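Local coordinates for protein methylaspartate ammonia-lyase (Citrobacter amalonaticus, PDB 1KKR) that catalyses the reversible, magnesium-dependent anti elimination of ammonia from L-threo-3-methylaspartate to give mesaconate, a step of glutamate degradation, at residues A[107-112]-A[155-160]; A[192-197]-A[236-241]; A[269-274]-A[301-306]. One frame throughout, in Å; residues are numbered along the deposited sequence.

Interactions 2 and 3 lie side by side in the catalytic barrel, whereas interaction 1 belongs to the N-terminal part of the chain. The centres of interactions 2 and 3 are about 10 Å apart, and strands 234-238 and 270-273 are neighbours in one parallel sheet; G241 N and G274 O, 2.7 Å apart, probably join them by a hydrogen bond. Each contact gives the magnesium ion one carboxylate, D238 from interaction 2 and E273 from interaction 3, and two metal-bound waters serve both. Interaction 1 is remote from this site: its centre is about 35 Å from that of interaction 2 and 33 Å from that of interaction 3.

Interaction 1: A[107-112]-A[155-160]; sequences DAFLPN and CDEWQL
L110 and E157 make the closest backbone approach, their CA atoms 7.6 Å apart, where the chain entering helix 110-118 meets the C-terminal end of helix 150-157. The two backbones stay too far apart to bond directly, and the side chain of E157 spans the interval. Just beyond it the helix closes in a Schellman motif: Q159 departs from helical geometry, with a positive phi of 52°, and L160 N bonds back to C155 O over 2.7 Å. Both segments lie in the N-terminal, enolase-like part of the protein, away from the magnesium site.

The E157 carboxylate is a two-pronged acceptor for successive peptide N-H groups. F109 N donates to OE2 over 2.7 Å and L110 N to OE1 over 2.9 Å, each oxygen using the lone pair on the side of its sister. The first bond is short and fairly straight (163°), the second ordinary in length and more bent; together they fix the rotation of the carboxylate. Glutamate has the length for this task: CG lies beside the backbone N (chi1 -58°) and the chain beyond is extended, carrying the charge across to two amides in the approach to helix 110-118, whose N-terminal end would probably favour a negative group nearby.

The apolar part is made by W158. Its indole carries L110 CD2 over one face of the six-membered ring, 4.1 Å from the centroid, while F109 meets the same ring in plane at its edge, CE2 lying 3.9 Å from CH2. A large flat residue suits this place because it can offer face and edge to different neighbours and still bond through its nitrogen, NE1 donating to D343 of helix 339-350. The other branch of L110 comes nearer the indole rim, with CD1 3.4 Å from W158 CH2.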
loop_
_atom_site.group_PDB
_atom_site.type_symbol
_atom_site.label_atom_id
_atom_site.label_comp_id
_atom_site.label_asym_id
_atom_site.label_seq_id
_atom_site.Cartn_x
_atom_site.Cartn_y
_atom_site.Cartn_z
ATOM N N ASP A 107 -18.507 -13.518 -21.009
ATOM C CA ASP A 107 -19.834 -13.266 -20.452
ATOM C C ASP A 107 -20.048 -13.982 -19.114
ATOM O O ASP A 107 -20.783 -13.537 -18.290
ATOM C CB ASP A 107 -20.913 -13.683 -21.425
ATOM C CG ASP A 107 -20.951 -12.809 -22.642
ATOM O OD1 ASP A 107 -20.346 -11.717 -22.674
ATOM O OD2 ASP A 107 -21.570 -13.170 -23.644
ATOM N N ALA A 108 -19.447 -15.129 -18.915
ATOM C CA ALA A 108 -19.465 -15.739 -17.576
ATOM C C ALA A 108 -18.034 -15.893 -17.071
ATOM O O ALA A 108 -17.107 -15.873 -17.849
ATOM C CB ALA A 108 -20.137 -17.083 -17.631
ATOM N N PHE A 109 -17.888 -16.145 -15.784
ATOM C CA PHE A 109 -16.603 -16.319 -15.116
ATOM C C PHE A 109 -16.180 -17.755 -14.855
ATOM O O PHE A 109 -15.071 -18.145 -15.169
ATOM C CB PHE A 109 -16.692 -15.552 -13.781
ATOM C CG PHE A 109 -15.564 -15.842 -12.823
ATOM C CD1 PHE A 109 -14.249 -15.614 -13.201
ATOM C CD2 PHE A 109 -15.812 -16.302 -11.528
ATOM C CE1 PHE A 109 -13.197 -15.898 -12.342
ATOM C CE2 PHE A 109 -14.745 -16.556 -10.651
ATOM C CZ PHE A 109 -13.438 -16.327 -11.068
ATOM N N LEU A 110 -17.088 -18.578 -14.349
ATOM C CA LEU A 110 -16.700 -19.888 -13.824
ATOM C C LEU A 110 -16.143 -20.914 -14.796
ATOM O O LEU A 110 -15.148 -21.575 -14.503
ATOM C CB LEU A 110 -17.888 -20.458 -13.016
ATOM C CG LEU A 110 -17.726 -21.265 -11.730
ATOM C CD1 LEU A 110 -16.606 -20.953 -10.789
ATOM C CD2 LEU A 110 -19.088 -21.126 -10.977
ATOM N N PRO A 111 -16.775 -21.090 -15.933
ATOM C CA PRO A 111 -16.214 -22.022 -16.898
ATOM C C PRO A 111 -14.756 -21.575 -17.259
ATOM O O PRO A 111 -13.819 -22.380 -17.302
ATOM C CB PRO A 111 -17.181 -21.948 -18.081
ATOM C CG PRO A 111 -18.424 -21.319 -17.553
ATOM C CD PRO A 111 -18.024 -20.446 -16.384
ATOM N N ASN A 112 -14.527 -20.283 -17.444
ATOM C CA ASN A 112 -13.128 -19.872 -17.710
ATOM C C ASN A 112 -12.200 -20.225 -16.521
ATOM O O ASN A 112 -11.059 -20.662 -16.682
ATOM C CB ASN A 112 -13.030 -18.366 -18.026
ATOM C CG ASN A 112 -13.619 -18.019 -19.360
ATOM O OD1 ASN A 112 -13.632 -18.860 -20.254
ATOM N ND2 ASN A 112 -14.095 -16.771 -19.521
ATOM N N CYS A 155 -21.935 -13.185 -6.691
ATOM C CA CYS A 155 -23.313 -13.364 -6.224
ATOM C C CYS A 155 -24.217 -14.048 -7.267
ATOM O O CYS A 155 -24.965 -14.978 -6.946
ATOM C CB CYS A 155 -23.878 -12.018 -5.819
ATOM S SG CYS A 155 -23.185 -11.440 -4.275
ATOM N N ASP A 156 -24.129 -13.598 -8.508
ATOM C CA ASP A 156 -24.937 -14.123 -9.579
ATOM C C ASP A 156 -24.594 -15.557 -9.893
ATOM O O ASP A 156 -25.498 -16.374 -10.047
ATOM C CB ASP A 156 -24.734 -13.336 -10.871
ATOM C CG ASP A 156 -25.493 -12.028 -10.901
ATOM O OD1 ASP A 156 -26.347 -11.802 -10.048
ATOM O OD2 ASP A 156 -25.309 -11.145 -11.753
ATOM N N GLU A 157 -23.306 -15.870 -10.047
ATOM C CA GLU A 157 -22.932 -17.229 -10.488
ATOM C C GLU A 157 -23.020 -18.230 -9.379
ATOM O O GLU A 157 -22.983 -19.451 -9.612
ATOM C CB GLU A 157 -21.538 -17.300 -11.157
ATOM C CG GLU A 157 -21.448 -16.382 -12.365
ATOM C CD GLU A 157 -20.321 -16.676 -13.362
ATOM O OE1 GLU A 157 -19.644 -17.694 -13.281
ATOM O OE2 GLU A 157 -20.081 -15.838 -14.246
ATOM N N TRP A 158 -23.060 -17.749 -8.155
ATOM C CA TRP A 158 -23.158 -18.712 -7.042
ATOM C C TRP A 158 -24.542 -18.602 -6.390
ATOM O O TRP A 158 -24.789 -19.176 -5.348
ATOM C CB TRP A 158 -22.103 -18.510 -5.974
ATOM C CG TRP A 158 -20.748 -19.228 -6.184
ATOM C CD1 TRP A 158 -20.297 -20.334 -5.541
ATOM C CD2 TRP A 158 -19.687 -18.814 -7.035
ATOM N NE1 TRP A 158 -19.019 -20.639 -5.941
ATOM C CE2 TRP A 158 -18.614 -19.705 -6.850
ATOM C CE3 TRP A 158 -19.519 -17.761 -7.916
ATOM C CZ2 TRP A 158 -17.416 -19.596 -7.555
ATOM C CZ3 TRP A 158 -18.311 -17.639 -8.592
ATOM C CH2 TRP A 158 -17.298 -18.562 -8.430
ATOM N N GLN A 159 -25.386 -17.757 -6.969
ATOM C CA GLN A 159 -26.730 -17.517 -6.486
ATOM C C GLN A 159 -26.702 -17.165 -5.024
ATOM O O GLN A 159 -27.205 -17.893 -4.182
ATOM C CB GLN A 159 -27.635 -18.773 -6.808
ATOM N N LEU A 160 -26.103 -16.018 -4.712
ATOM C CA LEU A 160 -26.012 -15.536 -3.340
ATOM C C LEU A 160 -26.739 -14.205 -3.283
ATOM O O LEU A 160 -26.740 -13.464 -4.256
ATOM C CB LEU A 160 -24.554 -15.237 -2.934
ATOM C CG LEU A 160 -23.600 -16.381 -3.244
ATOM C CD1 LEU A 160 -22.137 -16.025 -3.109
ATOM C CD2 LEU A 160 -23.947 -17.516 -2.296
#

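Interaction 2: A[192-197]-A[236-241]; sequences LPHALI and HIDVYG. With MG (magnesium ion), chain C; 2AS ((2S,3S)-3-methyl-aspartic acid), chain E.
H194 and D238 stand at the C-terminal ends of neighbouring parallel strands in a TIM barrel, the end at which such barrels carry their active sites. The strand axes run 4.9 Å apart and diverge by 7°.

Backbone hydrogen bonds join the strands: H236 N donates to L192 O, H194 N to H236 O, and D238 N to H194 O. Beyond strand 191-194, I197 N donates to D238 O, at the end of the neighbouring strand, holding the loop after H194. P193, preceded by a cis peptide, has no N-H to give; H236 O takes its hydrogen from H194 N instead.

Apolar contacts centre on I237: its CG2 meets I197 CG1 at 3.7 Å, while its CG1 branch packs against P193 and A195, which also touch helix 209-225.

Polar and metal contacts lie on the catalytic side. D238 OD2 binds the magnesium ion at 2.1 Å, a hard anionic oxygen for a hard cation; E273 and D307 supply further carboxylates. The substrate is a ligand too, through OD1, sister of the oxygen that H194 holds. D238 OD1 accepts from Y240 N in an Asx turn and from a metal-bound water. H194, assigned as a transition-state stabiliser, lies with one ring face over D238 CB, 3.4 Å from the ring centroid. With CG anti to the backbone N (chi1 -165°), the imidazole lies alongside the aspartate. L196 N donates to ND1, which steadies the ring, and NE2 bonds only weakly to D238 OD2. The stronger partner of NE2 is the substrate, 2.7 Å away at carboxylate oxygen OD2.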
loop_
_atom_site.group_PDB
_atom_site.type_symbol
_atom_site.label_atom_id
_atom_site.label_comp_id
_atom_site.label_asym_id
_atom_site.label_seq_id
_atom_site.Cartn_x
_atom_site.Cartn_y
_atom_site.Cartn_z
ATOM N N LEU A 192 -7.199 -7.642 15.562
ATOM C CA LEU A 192 -5.779 -7.350 15.645
ATOM C C LEU A 192 -5.062 -8.202 16.675
ATOM O O LEU A 192 -5.712 -8.786 17.528
ATOM C CB LEU A 192 -5.592 -5.864 15.971
ATOM C CG LEU A 192 -5.821 -5.496 17.439
ATOM C CD1 LEU A 192 -5.190 -4.203 17.717
ATOM C CD2 LEU A 192 -7.260 -5.459 17.812
ATOM N N PRO A 193 -3.731 -8.258 16.644
ATOM C CA PRO A 193 -2.885 -7.672 15.616
ATOM C C PRO A 193 -1.871 -8.636 14.956
ATOM O O PRO A 193 -0.836 -8.190 14.478
ATOM C CB PRO A 193 -2.090 -6.719 16.476
ATOM C CG PRO A 193 -1.786 -7.556 17.640
ATOM C CD PRO A 193 -2.919 -8.576 17.829
ATOM N N HIS A 194 -2.154 -9.928 14.984
ATOM C CA HIS A 194 -1.262 -10.988 14.498
ATOM C C HIS A 194 -0.062 -11.206 15.409
ATOM O O HIS A 194 0.101 -12.287 15.961
ATOM C CB HIS A 194 -0.786 -10.735 13.083
ATOM C CG HIS A 194 -0.175 -11.949 12.458
ATOM N ND1 HIS A 194 1.134 -12.327 12.692
ATOM C CD2 HIS A 194 -0.705 -12.899 11.645
ATOM C CE1 HIS A 194 1.389 -13.440 12.018
ATOM N NE2 HIS A 194 0.291 -13.808 11.375
ATOM N N ALA A 195 0.749 -10.160 15.547
ATOM C CA ALA A 195 1.909 -10.082 16.449
ATOM C C ALA A 195 3.124 -10.907 16.099
ATOM O O ALA A 195 4.145 -10.763 16.772
ATOM C CB ALA A 195 1.525 -10.272 17.948
ATOM N N LEU A 196 3.048 -11.737 15.061
ATOM C CA LEU A 196 4.228 -12.457 14.592
ATOM C C LEU A 196 4.998 -13.132 15.754
ATOM O O LEU A 196 6.224 -12.951 15.922
ATOM C CB LEU A 196 5.120 -11.522 13.758
ATOM C CG LEU A 196 6.129 -12.282 12.891
ATOM C CD1 LEU A 196 5.497 -13.194 11.852
ATOM C CD2 LEU A 196 6.980 -11.300 12.188
ATOM N N ILE A 197 4.271 -13.945 16.533
ATOM C CA ILE A 197 4.855 -14.605 17.688
ATOM C C ILE A 197 5.496 -15.897 17.151
ATOM O O ILE A 197 4.924 -16.973 17.223
ATOM C CB ILE A 197 3.776 -14.825 18.787
ATOM C CG1 ILE A 197 3.164 -13.477 19.220
ATOM C CG2 ILE A 197 4.359 -15.555 19.955
ATOM C CD1 ILE A 197 4.093 -12.584 19.967
ATOM N N HIS A 236 -6.382 -11.486 17.825
ATOM C CA HIS A 236 -6.005 -12.597 16.929
ATOM C C HIS A 236 -4.460 -12.558 16.819
ATOM O O HIS A 236 -3.889 -11.593 16.350
ATOM C CB HIS A 236 -6.743 -12.432 15.586
ATOM C CG HIS A 236 -6.507 -13.531 14.591
ATOM N ND1 HIS A 236 -7.487 -13.960 13.720
ATOM C CD2 HIS A 236 -5.413 -14.286 14.328
ATOM C CE1 HIS A 236 -7.013 -14.953 12.981
ATOM N NE2 HIS A 236 -5.751 -15.165 13.320
ATOM N N ILE A 237 -3.813 -13.604 17.327
ATOM C CA ILE A 237 -2.391 -13.682 17.473
ATOM C C ILE A 237 -1.894 -15.012 16.918
ATOM O O ILE A 237 -2.370 -16.063 17.272
ATOM C CB ILE A 237 -2.005 -13.568 18.964
ATOM C CG1 ILE A 237 -2.095 -12.136 19.457
ATOM C CG2 ILE A 237 -0.532 -13.946 19.161
ATOM C CD1 ILE A 237 -2.006 -12.017 20.985
ATOM N N ASP A 238 -0.938 -14.929 16.008
ATOM C CA ASP A 238 -0.399 -16.097 15.334
ATOM C C ASP A 238 0.876 -16.511 16.008
ATOM O O ASP A 238 1.797 -15.707 16.168
ATOM C CB ASP A 238 -0.144 -15.742 13.868
ATOM C CG ASP A 238 0.114 -16.952 12.984
ATOM O OD1 ASP A 238 0.497 -18.055 13.450
ATOM O OD2 ASP A 238 -0.037 -16.840 11.755
ATOM N N VAL A 239 0.896 -17.757 16.465
ATOM C CA VAL A 239 2.061 -18.266 17.211
ATOM C C VAL A 239 2.975 -19.237 16.422
ATOM O O VAL A 239 3.936 -19.801 16.992
ATOM C CB VAL A 239 1.694 -18.895 18.568
ATOM C CG1 VAL A 239 1.057 -17.884 19.496
ATOM C CG2 VAL A 239 0.811 -20.038 18.383
ATOM N N TYR A 240 2.650 -19.448 15.146
ATOM C CA TYR A 240 3.559 -20.100 14.223
ATOM C C TYR A 240 4.094 -21.398 14.833
ATOM O O TYR A 240 5.255 -21.795 14.663
ATOM C CB TYR A 240 4.645 -19.067 13.914
ATOM C CG TYR A 240 5.445 -19.274 12.659
ATOM C CD1 TYR A 240 6.836 -19.375 12.738
ATOM C CD2 TYR A 240 4.853 -19.366 11.397
ATOM C CE1 TYR A 240 7.630 -19.575 11.618
ATOM C CE2 TYR A 240 5.655 -19.578 10.248
ATOM C CZ TYR A 240 7.061 -19.669 10.380
ATOM O OH TYR A 240 7.947 -19.851 9.316
ATOM N N GLY A 241 3.215 -22.068 15.558
ATOM C CA GLY A 241 3.516 -23.393 16.039
ATOM C C GLY A 241 4.245 -23.478 17.367
ATOM O O GLY A 241 4.375 -24.570 17.914
HETATM MG MG MG C . -0.644 -17.945 10.125
HETATM C C 2AS E . 1.822 -13.454 5.516
HETATM O O 2AS E . 1.777 -12.233 5.336
HETATM C CA 2AS E . 1.717 -14.076 6.924
HETATM N N 2AS E . 2.129 -13.162 8.008
HETATM C CB 2AS E . 0.303 -14.708 7.120
HETATM C CG 2AS E . 0.222 -15.511 8.401
HETATM O OD1 2AS E . -0.652 -16.352 8.605
HETATM C C4 2AS E . -0.897 -13.764 7.123
HETATM O OD2 2AS E . 1.094 -15.330 9.231
HETATM O OXT 2AS E . 1.946 -14.185 4.530
HETATM O O HOH W 1 -0.182 -19.640 11.358
HETATM O O HOH W 2 1.360 -18.541 9.764
#

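Interaction 3: A[269-274]-A[301-306]; sequences PLYIEG and GVKIVA. With MG (magnesium ion), chain C.
The magnesium site draws one ligand from this contact: E273 OE2 binds the ion at 2.2 Å, alongside two waters. CG lies anti to the backbone N (chi1 173°) and the chain continues extended, which carries the carboxylate beyond the strand end to the metal, while OE1 accepts from H236 NE2. At its base, E273 CB packs against CB of V305, 3.8 Å away; the beta-branched valine puts methyls alongside both E273 and the Y271 ring.

The two strands belong to one beta-alpha-beta unit of the TIM barrel, linked by helix 281-297. They run parallel, crossing at -32°, and their hydrogen bonds alternate: K303 N to L270 O, I272 N to K303 O, V305 N to I272 O and G274 N to V305 O at 2.9 Å. Glycine suits that last position because its phi is positive (61°). At the other end, water bridges L270 O and G301 O.

On the face shared with E273, Y271 and K303 lie side by side. The lysine CB sits over one face of the phenol ring, 4.0 Å from its centroid, and the ring's edge takes V305 CG2 in plane, 3.8 Å from Y271 CD2. K303 NZ forms a salt bridge with E354, to which Y271 OH is also hydrogen-bonded. The bend at the lysine's last torsion brings NZ within 2.9 Å of Y271 OH, to which it donates.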
loop_
_atom_site.group_PDB
_atom_site.type_symbol
_atom_site.label_atom_id
_atom_site.label_comp_id
_atom_site.label_asym_id
_atom_site.label_seq_id
_atom_site.Cartn_x
_atom_site.Cartn_y
_atom_site.Cartn_z
ATOM N N PRO A 269 -12.575 -10.798 23.029
ATOM C CA PRO A 269 -12.455 -12.174 22.583
ATOM C C PRO A 269 -11.036 -12.429 22.058
ATOM O O PRO A 269 -10.367 -11.513 21.540
ATOM C CB PRO A 269 -13.474 -12.263 21.460
ATOM C CG PRO A 269 -14.442 -11.206 21.714
ATOM C CD PRO A 269 -13.617 -10.078 22.298
ATOM N N LEU A 270 -10.609 -13.680 22.184
ATOM C CA LEU A 270 -9.258 -14.087 21.816
ATOM C C LEU A 270 -9.206 -15.274 20.873
ATOM O O LEU A 270 -9.919 -16.259 21.031
ATOM C CB LEU A 270 -8.445 -14.393 23.083
ATOM C CG LEU A 270 -7.044 -14.986 22.925
ATOM C CD1 LEU A 270 -6.116 -13.983 22.340
ATOM C CD2 LEU A 270 -6.408 -15.465 24.217
ATOM N N TYR A 271 -8.317 -15.158 19.897
ATOM C CA TYR A 271 -8.058 -16.193 18.894
ATOM C C TYR A 271 -6.541 -16.427 18.815
ATOM O O TYR A 271 -5.732 -15.469 18.744
ATOM C CB TYR A 271 -8.536 -15.750 17.510
ATOM C CG TYR A 271 -10.050 -15.839 17.229
ATOM C CD1 TYR A 271 -10.954 -15.038 17.895
ATOM C CD2 TYR A 271 -10.539 -16.714 16.297
ATOM C CE1 TYR A 271 -12.298 -15.102 17.641
ATOM C CE2 TYR A 271 -11.871 -16.805 16.047
ATOM C CZ TYR A 271 -12.759 -15.978 16.725
ATOM O OH TYR A 271 -14.115 -16.059 16.504
ATOM N N ILE A 272 -6.169 -17.703 18.785
ATOM C CA ILE A 272 -4.779 -18.097 18.706
ATOM C C ILE A 272 -4.655 -18.932 17.420
ATOM O O ILE A 272 -5.263 -19.982 17.261
ATOM C CB ILE A 272 -4.343 -18.910 19.921
ATOM C CG1 ILE A 272 -4.385 -18.107 21.242
ATOM C CG2 ILE A 272 -2.973 -19.522 19.666
ATOM C CD1 ILE A 272 -3.607 -16.868 21.369
ATOM N N GLU A 273 -3.858 -18.429 16.496
ATOM C CA GLU A 273 -3.659 -19.082 15.207
ATOM C C GLU A 273 -2.380 -19.885 15.284
ATOM O O GLU A 273 -1.377 -19.439 15.867
ATOM C CB GLU A 273 -3.568 -18.031 14.084
ATOM C CG GLU A 273 -3.202 -18.587 12.708
ATOM C CD GLU A 273 -3.332 -17.622 11.548
ATOM O OE1 GLU A 273 -3.961 -16.569 11.689
ATOM O OE2 GLU A 273 -2.850 -17.965 10.445
ATOM N N GLY A 274 -2.450 -21.067 14.688
ATOM C CA GLY A 274 -1.325 -21.961 14.475
ATOM C C GLY A 274 -0.634 -22.434 15.725
ATOM O O GLY A 274 0.582 -22.340 15.859
ATOM N N GLY A 301 -13.287 -19.879 26.587
ATOM C CA GLY A 301 -13.814 -19.014 25.526
ATOM C C GLY A 301 -12.798 -18.693 24.389
ATOM O O GLY A 301 -13.118 -18.007 23.392
ATOM N N VAL A 302 -11.559 -19.163 24.541
ATOM C CA VAL A 302 -10.497 -18.844 23.586
ATOM C C VAL A 302 -10.651 -19.718 22.368
ATOM O O VAL A 302 -10.980 -20.857 22.504
ATOM C CB VAL A 302 -9.117 -19.012 24.237
ATOM C CG1 VAL A 302 -8.006 -18.761 23.189
ATOM C CG2 VAL A 302 -8.962 -17.982 25.388
ATOM N N LYS A 303 -10.473 -19.195 21.165
ATOM C CA LYS A 303 -10.628 -20.037 19.976
ATOM C C LYS A 303 -9.283 -20.262 19.261
ATOM O O LYS A 303 -8.317 -19.477 19.392
ATOM C CB LYS A 303 -11.640 -19.420 18.994
ATOM C CG LYS A 303 -13.152 -19.497 19.378
ATOM C CD LYS A 303 -13.955 -18.740 18.320
ATOM C CE LYS A 303 -15.523 -18.684 18.564
ATOM N NZ LYS A 303 -16.105 -17.299 18.281
ATOM N N ILE A 304 -9.224 -21.310 18.470
ATOM C CA ILE A 304 -8.023 -21.553 17.707
ATOM C C ILE A 304 -8.294 -21.602 16.215
ATOM O O ILE A 304 -9.361 -22.013 15.755
ATOM C CB ILE A 304 -7.276 -22.848 18.125
ATOM C CG1 ILE A 304 -8.103 -24.079 17.817
ATOM C CG2 ILE A 304 -6.692 -22.705 19.536
ATOM C CD1 ILE A 304 -7.268 -25.364 17.966
ATOM N N VAL A 305 -7.263 -21.207 15.490
ATOM C CA VAL A 305 -7.281 -21.077 14.048
ATOM C C VAL A 305 -6.206 -21.931 13.333
ATOM O O VAL A 305 -5.011 -21.785 13.590
ATOM C CB VAL A 305 -6.963 -19.615 13.619
ATOM C CG1 VAL A 305 -7.118 -19.456 12.094
ATOM C CG2 VAL A 305 -7.810 -18.564 14.358
ATOM N N ALA A 306 -6.642 -22.765 12.390
ATOM C CA ALA A 306 -5.737 -23.513 11.513
ATOM C C ALA A 306 -5.126 -22.622 10.462
ATOM O O ALA A 306 -5.764 -21.681 10.007
ATOM C CB ALA A 306 -6.496 -24.617 10.837
HETATM MG MG MG C . -0.644 -17.945 10.125
HETATM O O HOH W 3 -12.662 -16.442 21.273
HETATM O O HOH W 4 -11.881 -15.305 24.179
HETATM O O HOH W 2 1.360 -18.541 9.764
HETATM O O HOH W 1 -0.182 -19.640 11.358
#